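Local coordinates for protein putative tryptophan halogenase (Xanthomonas campestris pv. campestris, PDB 6Y1W) that probably acts as a flavin-dependent halogenase, a FAD-using enzyme of the tryptophan halogenase family, whose members chlorinate or brominate aromatic substrates, at residues H115-G119 against H459-A463; F426-R431 against I454-H460. The contacts are given in a common frame with arbitrary orientation. Residues are numbered along the deposited sequence.

Both contacts lie at one end of the elongated chain, with centres about 31 and 28 Å from the centre of the chain and about 12 Å from each other, away from the predicted FAD and substrate sites. They share the loop between helix 442-451 and helix 468-486: its earlier part, 454-460, runs along the end of helix 417-429 in contact 2, and its later part, 459-463, meets the loop that leads from strand 102-107 into helix 120-129 in contact 1. His-459 and His-460 belong to both. Contact 2 is local in sequence, whereas contact 1 spans 340 residues, tying the C-terminal helical region back to the first half of the chain. Both border the second subunit, at the dimer interface.

Contact 1 (H115-G119 against H459-A463); sequences HWSAG and HHPVA
Residues 115-118 form a type I beta turn closed by Ala-118 N to His-115 O (3.0 Å), with His-115 N to Ala-118 O (2.9 Å) also pairing its ends; Ala-118 is extended. Segment 459-463 is extended up to His-460, then takes helical backbone angles over 461-463 without regular helical bonding, Ala-463 N bonding to His-460 O at 3.1 Å. The closest CA atoms, those of Ala-118 and His-460, are 6.6 Å apart. Ala-118 CB sits over one face of the His-460 ring (chi1 t), 4.0 Å from its centroid, a CH-pi contact, and 3.8 Å from Val-462 CG1 (chi1 p). Ser-117 OG is also 3.8 Å from Val-462 CG1. His-115, in the t rotamer, turns ND1 back to accept Ser-117 N at 3.1 Å and to share a 2.9 Å hydrogen bond with Ser-117 OG. His-460 ND1 accepts Val-462 N at 3.0 Å, and NE2 bonds to Leu-362 O of the second subunit. This is loop-to-loop packing, joining the turn before helix 120-129 to the loop before helix 468-486 beside the subunit interface. No hydrogen bond joins the two loops: they meet through van der Waals and CH-pi contacts, while the imidazoles of His-115 and His-460 bond elsewhere.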
ATOM      1  N   HIS A 115       4.928  -7.676  16.996  1.00 17.40           N
ATOM      2  CA  HIS A 115       3.932  -7.048  17.846  1.00 21.67           C
ATOM      3  C   HIS A 115       3.303  -5.920  17.043  1.00 17.88           C
ATOM      4  O   HIS A 115       3.928  -5.385  16.122  1.00 18.80           O
ATOM      5  CB  HIS A 115       4.550  -6.498  19.138  1.00 17.98           C
ATOM      6  CG  HIS A 115       3.527  -6.037  20.135  1.00 19.44           C
ATOM      7  ND1 HIS A 115       3.206  -4.706  20.310  1.00 18.34           N
ATOM      8  CD2 HIS A 115       2.711  -6.731  20.969  1.00 25.51           C
ATOM      9  CE1 HIS A 115       2.259  -4.594  21.227  1.00 18.70           C
ATOM     10  NE2 HIS A 115       1.930  -5.807  21.638  1.00 25.66           N
ATOM     11  N   TRP A 116       2.068  -5.536  17.401  1.00 18.24           N
ATOM     12  CA  TRP A 116       1.450  -4.457  16.615  1.00 15.83           C
ATOM     13  C   TRP A 116       2.253  -3.170  16.665  1.00 21.94           C
ATOM     14  O   TRP A 116       2.205  -2.381  15.714  1.00 20.69           O
ATOM     15  CB  TRP A 116      -0.001  -4.201  17.048  1.00 22.30           C
ATOM     16  CG  TRP A 116      -0.252  -3.615  18.426  1.00 21.56           C
ATOM     17  CD1 TRP A 116      -0.725  -4.288  19.508  1.00 25.06           C
ATOM     18  CD2 TRP A 116      -0.141  -2.233  18.837  1.00 21.88           C
ATOM     19  NE1 TRP A 116      -0.884  -3.432  20.574  1.00 29.78           N
ATOM     20  CE2 TRP A 116      -0.520  -2.174  20.192  1.00 24.31           C
ATOM     21  CE3 TRP A 116       0.259  -1.052  18.197  1.00 26.21           C
ATOM     22  CZ2 TRP A 116      -0.518  -0.994  20.917  1.00 25.05           C
ATOM     23  CZ3 TRP A 116       0.276   0.129  18.941  1.00 26.94           C
ATOM     24  CH2 TRP A 116      -0.124   0.139  20.272  1.00 22.11           C
ATOM     25  N   SER A 117       3.007  -2.947  17.746  1.00 19.35           N
ATOM     26  CA  SER A 117       3.815  -1.742  17.872  1.00 19.88           C
ATOM     27  C   SER A 117       5.222  -1.891  17.306  1.00 18.55           C
ATOM     28  O   SER A 117       5.905  -0.876  17.145  1.00 19.80           O
ATOM     29  CB  SER A 117       3.916  -1.328  19.340  1.00 17.82           C
ATOM     30  OG  SER A 117       4.759  -2.228  20.072  1.00 19.39           O
ATOM     31  N   ALA A 118       5.687  -3.118  17.012  1.00 18.76           N
ATOM     32  CA  ALA A 118       7.102  -3.284  16.664  1.00 16.83           C
ATOM     33  C   ALA A 118       7.347  -4.622  15.984  1.00 14.14           C
ATOM     34  O   ALA A 118       6.897  -5.661  16.489  1.00 18.98           O
ATOM     35  CB  ALA A 118       7.976  -3.220  17.925  1.00 16.65           C
ATOM     36  N   GLY A 119       8.099  -4.591  14.889  1.00 19.04           N
ATOM     37  CA  GLY A 119       8.385  -5.828  14.188  1.00 16.62           C
ATOM     38  C   GLY A 119       9.304  -6.731  14.997  1.00 18.63           C
ATOM     39  O   GLY A 119       9.993  -6.298  15.927  1.00 16.26           O
ATOM     40  N   HIS A 459      16.908  -0.168  19.291  1.00 21.15           N
ATOM     41  CA  HIS A 459      15.714  -0.916  18.924  1.00 20.49           C
ATOM     42  C   HIS A 459      14.505  -0.301  19.613  1.00 21.75           C
ATOM     43  O   HIS A 459      14.629   0.573  20.482  1.00 21.30           O
ATOM     44  CB  HIS A 459      15.846  -2.389  19.312  1.00 21.89           C
ATOM     45  CG  HIS A 459      16.032  -2.599  20.781  1.00 16.51           C
ATOM     46  ND1 HIS A 459      17.257  -2.885  21.345  1.00 23.02           N
ATOM     47  CD2 HIS A 459      15.143  -2.573  21.801  1.00 18.06           C
ATOM     48  CE1 HIS A 459      17.116  -3.010  22.651  1.00 20.95           C
ATOM     49  NE2 HIS A 459      15.850  -2.814  22.956  1.00 20.15           N
ATOM     50  N   HIS A 460      13.323  -0.793  19.235  1.00 17.42           N
ATOM     51  CA  HIS A 460      12.087  -0.255  19.789  1.00 17.81           C
ATOM     52  C   HIS A 460      12.061  -0.498  21.296  1.00 20.01           C
ATOM     53  O   HIS A 460      12.289  -1.627  21.749  1.00 17.20           O
ATOM     54  CB  HIS A 460      10.882  -0.916  19.114  1.00 18.14           C
ATOM     55  CG  HIS A 460       9.588  -0.202  19.334  1.00 18.83           C
ATOM     56  ND1 HIS A 460       9.049  -0.020  20.583  1.00 17.95           N
ATOM     57  CD2 HIS A 460       8.707   0.351  18.457  1.00 19.63           C
ATOM     58  CE1 HIS A 460       7.891   0.612  20.483  1.00 20.55           C
ATOM     59  NE2 HIS A 460       7.662   0.849  19.202  1.00 15.94           N
ATOM     60  N   PRO A 461      11.800   0.529  22.108  1.00 16.24           N
ATOM     61  CA  PRO A 461      11.785   0.326  23.569  1.00 20.40           C
ATOM     62  C   PRO A 461      10.709  -0.633  24.085  1.00 22.24           C
ATOM     63  O   PRO A 461      10.795  -1.056  25.244  1.00 21.20           O
ATOM     64  CB  PRO A 461      11.592   1.749  24.129  1.00 21.19           C
ATOM     65  CG  PRO A 461      11.047   2.544  23.009  1.00 20.54           C
ATOM     66  CD  PRO A 461      11.553   1.936  21.721  1.00 18.36           C
ATOM     67  N   VAL A 462       9.712  -1.020  23.288  1.00 17.26           N
ATOM     68  CA  VAL A 462       8.755  -1.978  23.819  1.00 18.65           C
ATOM     69  C   VAL A 462       9.468  -3.295  24.166  1.00 17.01           C
ATOM     70  O   VAL A 462       9.041  -4.014  25.070  1.00 22.22           O
ATOM     71  CB  VAL A 462       7.593  -2.207  22.837  1.00 19.44           C
ATOM     72  CG1 VAL A 462       8.042  -3.083  21.674  1.00 18.98           C
ATOM     73  CG2 VAL A 462       6.414  -2.842  23.550  1.00 21.33           C
ATOM     74  N   ALA A 463      10.570  -3.593  23.484  1.00 18.21           N
ATOM     75  CA  ALA A 463      11.271  -4.833  23.807  1.00 18.33           C
ATOM     76  C   ALA A 463      11.979  -4.715  25.154  1.00 22.93           C
ATOM     77  O   ALA A 463      12.301  -5.735  25.779  1.00 23.53           O
ATOM     78  CB  ALA A 463      12.247  -5.172  22.689  1.00 19.23           C
TER

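Contact 2 (F426-R431 against I454-H460); sequences FRQSGR and IVPRHHH
Phe-426, near the end of helix 417-429, packs the face of its ring (chi1 t) against Pro-456, whose CG lies 3.9 Å from the centroid in a CH-pi contact; Ile-454 CG2 touches Phe-426 CD2 at 3.8 Å. The loop 454-460 runs alongside, largely extended but with a helical-type step at Arg-457, with CA pairs Arg-427/Pro-456 at 4.3 Å, Gln-428/Arg-457 at 5.2 Å and Ser-429/His-458 at 4.6 Å. Arg-427 O accepts Arg-457 N at 2.8 Å and a CA-H...O contact from Pro-456 CA at 3.4 Å. Arg-427 NH1 donates to Val-455 O at 2.6 Å. The guanidinium groups of Arg-427 and Arg-457 lie face over face, Arg-427 NH2 to Arg-457 NH1 2.8 Å, a close approach of like charges. Gln-428 (chi1 m, chi2 m) turns OE1 back to receive both NE and NH2 of Arg-457, each at 2.6 Å. Ser-429 OG bonds to Asp-373 of the second subunit. Gly-430 N bonds to Phe-426 O at 2.9 Å. Arg-431 brings NH2 within 3.6 Å of His-460 CD2 and forms a salt bridge with Asp-373 of the second subunit. This is the C-terminal end of a helix, where Gly-430 first leaves helical angles, with positive phi (72°), and the Arg-427 carbonyl accepts a backbone hydrogen bond from the neighbouring loop at the dimer interface.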
ATOM      1  N   PHE A 426      17.148   2.153   9.366  1.00 16.77           N
ATOM      2  CA  PHE A 426      17.503   0.879   9.970  1.00 16.87           C
ATOM      3  C   PHE A 426      18.749   1.032  10.856  1.00 16.56           C
ATOM      4  O   PHE A 426      18.793   0.484  11.952  1.00 17.74           O
ATOM      5  CB  PHE A 426      17.732  -0.178   8.880  1.00 16.25           C
ATOM      6  CG  PHE A 426      17.798  -1.576   9.417  1.00 17.37           C
ATOM      7  CD1 PHE A 426      16.676  -2.172   9.976  1.00 21.97           C
ATOM      8  CD2 PHE A 426      19.012  -2.253   9.462  1.00 18.25           C
ATOM      9  CE1 PHE A 426      16.740  -3.487  10.524  1.00 17.72           C
ATOM     10  CE2 PHE A 426      19.094  -3.555   9.997  1.00 16.97           C
ATOM     11  CZ  PHE A 426      17.939  -4.169  10.525  1.00 17.71           C
ATOM     12  N   ARG A 427      19.766   1.744  10.373  1.00 17.70           N
ATOM     13  CA  ARG A 427      20.985   1.911  11.160  0.51 19.05           C
ATOM     14  C   ARG A 427      20.708   2.627  12.483  1.00 19.47           C
ATOM     15  O   ARG A 427      21.319   2.307  13.513  1.00 19.33           O
ATOM     16  CB  ARG A 427      22.035   2.660  10.335  0.51 21.15           C
ATOM     17  CG  ARG A 427      23.220   3.178  11.144  0.51 21.10           C
ATOM     18  CD  ARG A 427      24.066   2.038  11.667  0.51 20.88           C
ATOM     19  NE  ARG A 427      25.414   2.484  12.013  0.51 32.81           N
ATOM     20  CZ  ARG A 427      26.200   1.902  12.917  0.51 32.00           C
ATOM     21  NH1 ARG A 427      25.797   0.831  13.588  0.51 17.70           N
ATOM     22  NH2 ARG A 427      27.411   2.398  13.143  0.51 42.04           N
ATOM     23  N   GLN A 428      19.777   3.585  12.500  1.00 16.60           N
ATOM     24  CA  GLN A 428      19.607   4.343  13.736  0.55 18.52           C
ATOM     25  C   GLN A 428      18.702   3.622  14.726  1.00 21.53           C
ATOM     26  O   GLN A 428      19.005   3.590  15.922  1.00 23.65           O
ATOM     27  CB  GLN A 428      19.069   5.736  13.424  0.55 19.53           C
ATOM     28  CG  GLN A 428      20.082   6.593  12.689  0.55 15.77           C
ATOM     29  CD  GLN A 428      21.422   6.655  13.394  0.55 22.07           C
ATOM     30  OE1 GLN A 428      22.425   6.187  12.877  0.55 20.79           O
ATOM     31  NE2 GLN A 428      21.441   7.255  14.565  0.55 24.56           N
ATOM     32  N   SER A 429      17.587   3.033  14.254  1.00 15.97           N
ATOM     33  CA  SER A 429      16.534   2.547  15.126  0.58 19.60           C
ATOM     34  C   SER A 429      16.027   1.151  14.800  1.00 16.39           C
ATOM     35  O   SER A 429      15.060   0.713  15.418  1.00 18.55           O
ATOM     36  CB  SER A 429      15.339   3.516  15.087  0.58 29.50           C
ATOM     37  OG  SER A 429      14.941   3.751  13.745  0.58 25.72           O
ATOM     38  N   GLY A 430      16.629   0.454  13.837  1.00 17.89           N
ATOM     39  CA  GLY A 430      16.169  -0.885  13.484  1.00 18.58           C
ATOM     40  C   GLY A 430      14.845  -0.937  12.757  1.00 18.57           C
ATOM     41  O   GLY A 430      14.235  -2.004  12.661  1.00 17.36           O
ATOM     42  N   ARG A 431      14.400   0.183  12.217  1.00 18.06           N
ATOM     43  CA  ARG A 431      13.068   0.291  11.632  1.00 18.73           C
ATOM     44  C   ARG A 431      13.082   0.144  10.120  1.00 19.56           C
ATOM     45  O   ARG A 431      14.041   0.540   9.444  1.00 17.94           O
ATOM     46  CB  ARG A 431      12.427   1.624  12.030  1.00 17.91           C
ATOM     47  CG  ARG A 431      12.271   1.672  13.558  1.00 26.80           C
ATOM     48  CD  ARG A 431      11.304   2.777  14.018  1.00 27.04           C
ATOM     49  NE  ARG A 431      11.927   3.649  15.016  1.00 37.75           N
ATOM     50  CZ  ARG A 431      11.811   3.521  16.338  1.00 24.00           C
ATOM     51  NH1 ARG A 431      12.433   4.392  17.118  1.00 25.47           N
ATOM     52  NH2 ARG A 431      11.058   2.556  16.887  1.00 28.56           N
ATOM     53  N   ILE A 454      24.542  -3.900   8.270  1.00 17.55           N
ATOM     54  CA  ILE A 454      24.017  -2.694   8.903  0.57 17.86           C
ATOM     55  C   ILE A 454      23.581  -3.069  10.315  1.00 20.05           C
ATOM     56  O   ILE A 454      22.729  -3.941  10.503  1.00 21.95           O
ATOM     57  CB  ILE A 454      22.852  -2.107   8.095  0.57 16.75           C
ATOM     58  CG1 ILE A 454      23.233  -1.950   6.615  0.57 17.56           C
ATOM     59  CG2 ILE A 454      22.416  -0.770   8.705  0.57 19.65           C
ATOM     60  CD1 ILE A 454      24.460  -1.064   6.334  0.57 18.16           C
ATOM     61  N   VAL A 455      24.171  -2.419  11.316  1.00 18.50           N
ATOM     62  CA  VAL A 455      23.942  -2.803  12.703  1.00 20.11           C
ATOM     63  C   VAL A 455      23.104  -1.724  13.379  1.00 20.08           C
ATOM     64  O   VAL A 455      23.612  -0.624  13.621  1.00 21.66           O
ATOM     65  CB  VAL A 455      25.267  -2.990  13.458  1.00 24.90           C
ATOM     66  CG1 VAL A 455      24.977  -3.531  14.843  1.00 25.19           C
ATOM     67  CG2 VAL A 455      26.197  -3.905  12.672  1.00 26.12           C
ATOM     68  N   PRO A 456      21.856  -2.002  13.744  1.00 18.98           N
ATOM     69  CA  PRO A 456      21.029  -0.980  14.402  1.00 21.49           C
ATOM     70  C   PRO A 456      21.657  -0.500  15.702  1.00 22.83           C
ATOM     71  O   PRO A 456      22.140  -1.299  16.514  1.00 20.39           O
ATOM     72  CB  PRO A 456      19.711  -1.701  14.657  1.00 20.63           C
ATOM     73  CG  PRO A 456      19.658  -2.710  13.484  1.00 20.29           C
ATOM     74  CD  PRO A 456      21.065  -3.184  13.352  1.00 19.60           C
ATOM     75  N   ARG A 457      21.668   0.817  15.874  1.00 19.39           N
ATOM     76  CA  ARG A 457      22.195   1.414  17.103  1.00 21.03           C
ATOM     77  C   ARG A 457      21.205   1.350  18.255  1.00 22.21           C
ATOM     78  O   ARG A 457      21.622   1.375  19.415  1.00 21.25           O
ATOM     79  CB  ARG A 457      22.590   2.870  16.867  1.00 21.73           C
ATOM     80  CG  ARG A 457      23.678   3.073  15.831  1.00 28.79           C
ATOM     81  CD  ARG A 457      24.136   4.514  15.831  1.00 33.65           C
ATOM     82  NE  ARG A 457      24.085   5.107  14.504  1.00 56.98           N
ATOM     83  CZ  ARG A 457      25.146   5.238  13.715  1.00 61.55           C
ATOM     84  NH1 ARG A 457      26.337   4.820  14.130  1.00 54.16           N
ATOM     85  NH2 ARG A 457      25.014   5.789  12.515  1.00 48.39           N
ATOM     86  N   HIS A 458      19.915   1.249  17.949  1.00 16.83           N
ATOM     87  CA  HIS A 458      18.843   1.197  18.922  1.00 18.62           C
ATOM     88  C   HIS A 458      17.780   0.260  18.398  1.00 20.16           C
ATOM     89  O   HIS A 458      17.810  -0.140  17.237  1.00 20.06           O
ATOM     90  CB  HIS A 458      18.244   2.594  19.156  1.00 20.76           C
ATOM     91  CG  HIS A 458      19.234   3.563  19.710  1.00 18.10           C
ATOM     92  ND1 HIS A 458      19.537   3.623  21.056  1.00 26.01           N
ATOM     93  CD2 HIS A 458      20.042   4.463  19.097  1.00 24.18           C
ATOM     94  CE1 HIS A 458      20.470   4.542  21.249  1.00 21.12           C
ATOM     95  NE2 HIS A 458      20.787   5.069  20.080  1.00 25.18           N
ATOM     96  N   HIS A 459      16.908  -0.168  19.291  1.00 21.15           N
ATOM     97  CA  HIS A 459      15.714  -0.916  18.924  1.00 20.49           C
ATOM     98  C   HIS A 459      14.505  -0.301  19.613  1.00 21.75           C
ATOM     99  O   HIS A 459      14.629   0.573  20.482  1.00 21.30           O
ATOM    100  CB  HIS A 459      15.846  -2.389  19.312  1.00 21.89           C
ATOM    101  CG  HIS A 459      16.032  -2.599  20.781  1.00 16.51           C
ATOM    102  ND1 HIS A 459      17.257  -2.885  21.345  1.00 23.02           N
ATOM    103  CD2 HIS A 459      15.143  -2.573  21.801  1.00 18.06           C
ATOM    104  CE1 HIS A 459      17.116  -3.010  22.651  1.00 20.95           C
ATOM    105  NE2 HIS A 459      15.850  -2.814  22.956  1.00 20.15           N
ATOM    106  N   HIS A 460      13.323  -0.793  19.235  1.00 17.42           N
ATOM    107  CA  HIS A 460      12.087  -0.255  19.789  1.00 17.81           C
ATOM    108  C   HIS A 460      12.061  -0.498  21.296  1.00 20.01           C
ATOM    109  O   HIS A 460      12.289  -1.627  21.749  1.00 17.20           O
ATOM    110  CB  HIS A 460      10.882  -0.916  19.114  1.00 18.14           C
ATOM    111  CG  HIS A 460       9.588  -0.202  19.334  1.00 18.83           C
ATOM    112  ND1 HIS A 460       9.049  -0.020  20.583  1.00 17.95           N
ATOM    113  CD2 HIS A 460       8.707   0.351  18.457  1.00 19.63           C
ATOM    114  CE1 HIS A 460       7.891   0.612  20.483  1.00 20.55           C
ATOM    115  NE2 HIS A 460       7.662   0.849  19.202  1.00 15.94           N
TER